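Local coordinates for DR2417 (Deinococcus radiodurans, PDB 4XWW), which probably degrades and matures RNA as a metal-dependent, homodimeric 5'-3' exonuclease of the RNase J group, possibly with endonuclease activity as well, at residues A[135-140]-A[145-150]. Sequence-based numbering, arbitrary orientation.
Sequences GDEVRF and VAEFFC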
# COMPACT_ATOMS: atom_id res chain seq x y z
N GLY A 135 -19.00 2.34 -35.62
CA GLY A 135 -19.83 1.79 -36.66
C GLY A 135 -19.06 1.19 -37.82
O GLY A 135 -19.61 0.42 -38.61
N ASP A 136 -17.79 1.55 -37.92
CA ASP A 136 -16.94 1.00 -38.96
C ASP A 136 -16.79 -0.50 -38.77
O ASP A 136 -16.70 -0.98 -37.65
CB ASP A 136 -15.56 1.66 -38.97
CG ASP A 136 -15.56 3.00 -39.67
OD1 ASP A 136 -16.56 3.31 -40.36
OD2 ASP A 136 -14.57 3.75 -39.54
N GLU A 137 -16.77 -1.21 -39.89
CA GLU A 137 -16.53 -2.65 -39.90
C GLU A 137 -15.29 -2.92 -40.70
O GLU A 137 -15.21 -2.56 -41.88
CB GLU A 137 -17.72 -3.41 -40.50
CG GLU A 137 -18.93 -3.54 -39.60
CD GLU A 137 -20.01 -4.43 -40.20
OE1 GLU A 137 -21.13 -3.94 -40.42
OE2 GLU A 137 -19.73 -5.63 -40.44
N VAL A 138 -14.32 -3.59 -40.10
CA VAL A 138 -13.04 -3.79 -40.75
C VAL A 138 -12.75 -5.28 -40.93
O VAL A 138 -13.14 -6.07 -40.09
CB VAL A 138 -11.93 -3.09 -39.95
CG1 VAL A 138 -10.57 -3.62 -40.31
CG2 VAL A 138 -12.02 -1.59 -40.18
N ARG A 139 -12.11 -5.66 -42.03
CA ARG A 139 -11.85 -7.08 -42.28
C ARG A 139 -10.39 -7.50 -42.02
O ARG A 139 -9.45 -6.80 -42.40
CB ARG A 139 -12.24 -7.44 -43.73
CG ARG A 139 -12.01 -8.90 -44.05
CD ARG A 139 -12.57 -9.28 -45.43
NE ARG A 139 -14.01 -9.55 -45.40
CZ ARG A 139 -14.56 -10.62 -44.84
NH1 ARG A 139 -13.80 -11.53 -44.23
NH2 ARG A 139 -15.88 -10.78 -44.87
N PHE A 140 -10.22 -8.65 -41.37
CA PHE A 140 -8.90 -9.26 -41.18
C PHE A 140 -8.89 -10.64 -41.82
O PHE A 140 -9.54 -11.56 -41.31
CB PHE A 140 -8.53 -9.39 -39.68
CG PHE A 140 -8.62 -8.12 -38.89
CD1 PHE A 140 -7.51 -7.29 -38.76
CD2 PHE A 140 -9.79 -7.77 -38.25
CE1 PHE A 140 -7.60 -6.10 -38.03
CE2 PHE A 140 -9.88 -6.60 -37.51
CZ PHE A 140 -8.78 -5.76 -37.39
N VAL A 145 -14.24 -10.33 -39.15
CA VAL A 145 -14.69 -8.96 -39.34
C VAL A 145 -14.95 -8.32 -37.98
O VAL A 145 -15.62 -8.92 -37.12
CB VAL A 145 -15.95 -8.88 -40.20
CG1 VAL A 145 -16.46 -7.45 -40.27
CG2 VAL A 145 -15.68 -9.45 -41.59
N ALA A 146 -14.41 -7.12 -37.76
CA ALA A 146 -14.59 -6.42 -36.48
C ALA A 146 -15.41 -5.15 -36.67
O ALA A 146 -15.12 -4.36 -37.56
CB ALA A 146 -13.24 -6.09 -35.86
N GLU A 147 -16.42 -4.98 -35.81
CA GLU A 147 -17.28 -3.81 -35.83
C GLU A 147 -17.13 -3.01 -34.54
O GLU A 147 -17.36 -3.53 -33.45
CB GLU A 147 -18.75 -4.22 -36.02
CG GLU A 147 -19.68 -3.00 -36.17
CD GLU A 147 -21.16 -3.37 -36.26
OE1 GLU A 147 -21.48 -4.56 -36.46
OE2 GLU A 147 -22.01 -2.47 -36.11
N PHE A 148 -16.78 -1.73 -34.67
CA PHE A 148 -16.51 -0.89 -33.51
C PHE A 148 -17.79 -0.25 -33.01
O PHE A 148 -18.64 0.13 -33.80
CB PHE A 148 -15.48 0.19 -33.87
CG PHE A 148 -14.10 -0.35 -34.14
CD1 PHE A 148 -13.80 -0.94 -35.36
CD2 PHE A 148 -13.10 -0.23 -33.19
CE1 PHE A 148 -12.53 -1.45 -35.60
CE2 PHE A 148 -11.83 -0.73 -33.44
CZ PHE A 148 -11.54 -1.33 -34.65
N PHE A 149 -17.94 -0.11 -31.69
CA PHE A 149 -19.04 0.70 -31.17
C PHE A 149 -18.59 1.47 -29.92
O PHE A 149 -17.63 1.10 -29.24
CB PHE A 149 -20.28 -0.16 -30.89
CG PHE A 149 -20.04 -1.24 -29.89
CD1 PHE A 149 -19.60 -2.49 -30.29
CD2 PHE A 149 -20.26 -1.02 -28.53
CE1 PHE A 149 -19.38 -3.51 -29.38
CE2 PHE A 149 -20.03 -2.03 -27.59
CZ PHE A 149 -19.58 -3.28 -28.01
N CYS A 150 -19.30 2.56 -29.63
CA CYS A 150 -18.90 3.45 -28.56
C CYS A 150 -19.25 2.91 -27.18
O CYS A 150 -20.36 2.47 -26.95
CB CYS A 150 -19.56 4.81 -28.76
SG CYS A 150 -19.11 6.01 -27.49
O HOH W 1 -22.19 -0.37 -38.31
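Glu137 and Glu147 face each other as a non-hydrogen-bonded pair of an antiparallel hairpin, their CA atoms 4.3 Å apart. Followed outward, Glu137 CB has Ala146 O at 4.0 Å, and CG packs on the aliphatic part of Glu147, 3.6 Å from its CG. The differing first torsions bring the two chains together: Glu147 CG is anti to its backbone N (chi1 -175°), Glu137 CG beside its own N (chi1 -76°). At the tip, Glu137 OE1 comes within 4.0 Å of Glu147 OE1 and the carboxylates stack, planes 17° apart; Glu137 OE2 touches Val145 CG1. Lys164 forms salt bridges with both acids, and Arg194 with Glu147, probably offsetting the like charges. A water donates to Glu147 OE2 and Gly135 O. On the same face, Val145 CG2 lies over one face of the Arg139 guanidinium, toward its rim, 3.5 Å from NH2. Val138 and Ala146 form a hydrogen-bonded pair: Val138 N to Ala146 O 2.8 Å, Ala146 N to Val138 O 2.9 Å. On the other face, Ala146 CB meets the Phe140 ring edge at CE2; Ile81 touches both. Strand 137-140 is outermost in a metallo-beta-lactamase sheet, strand 144-150 continues it to strand 159-165, and the face bearing Val138 and Ala146 packs, with Phe140, against strands 77-82 and 104-107 of the second sheet.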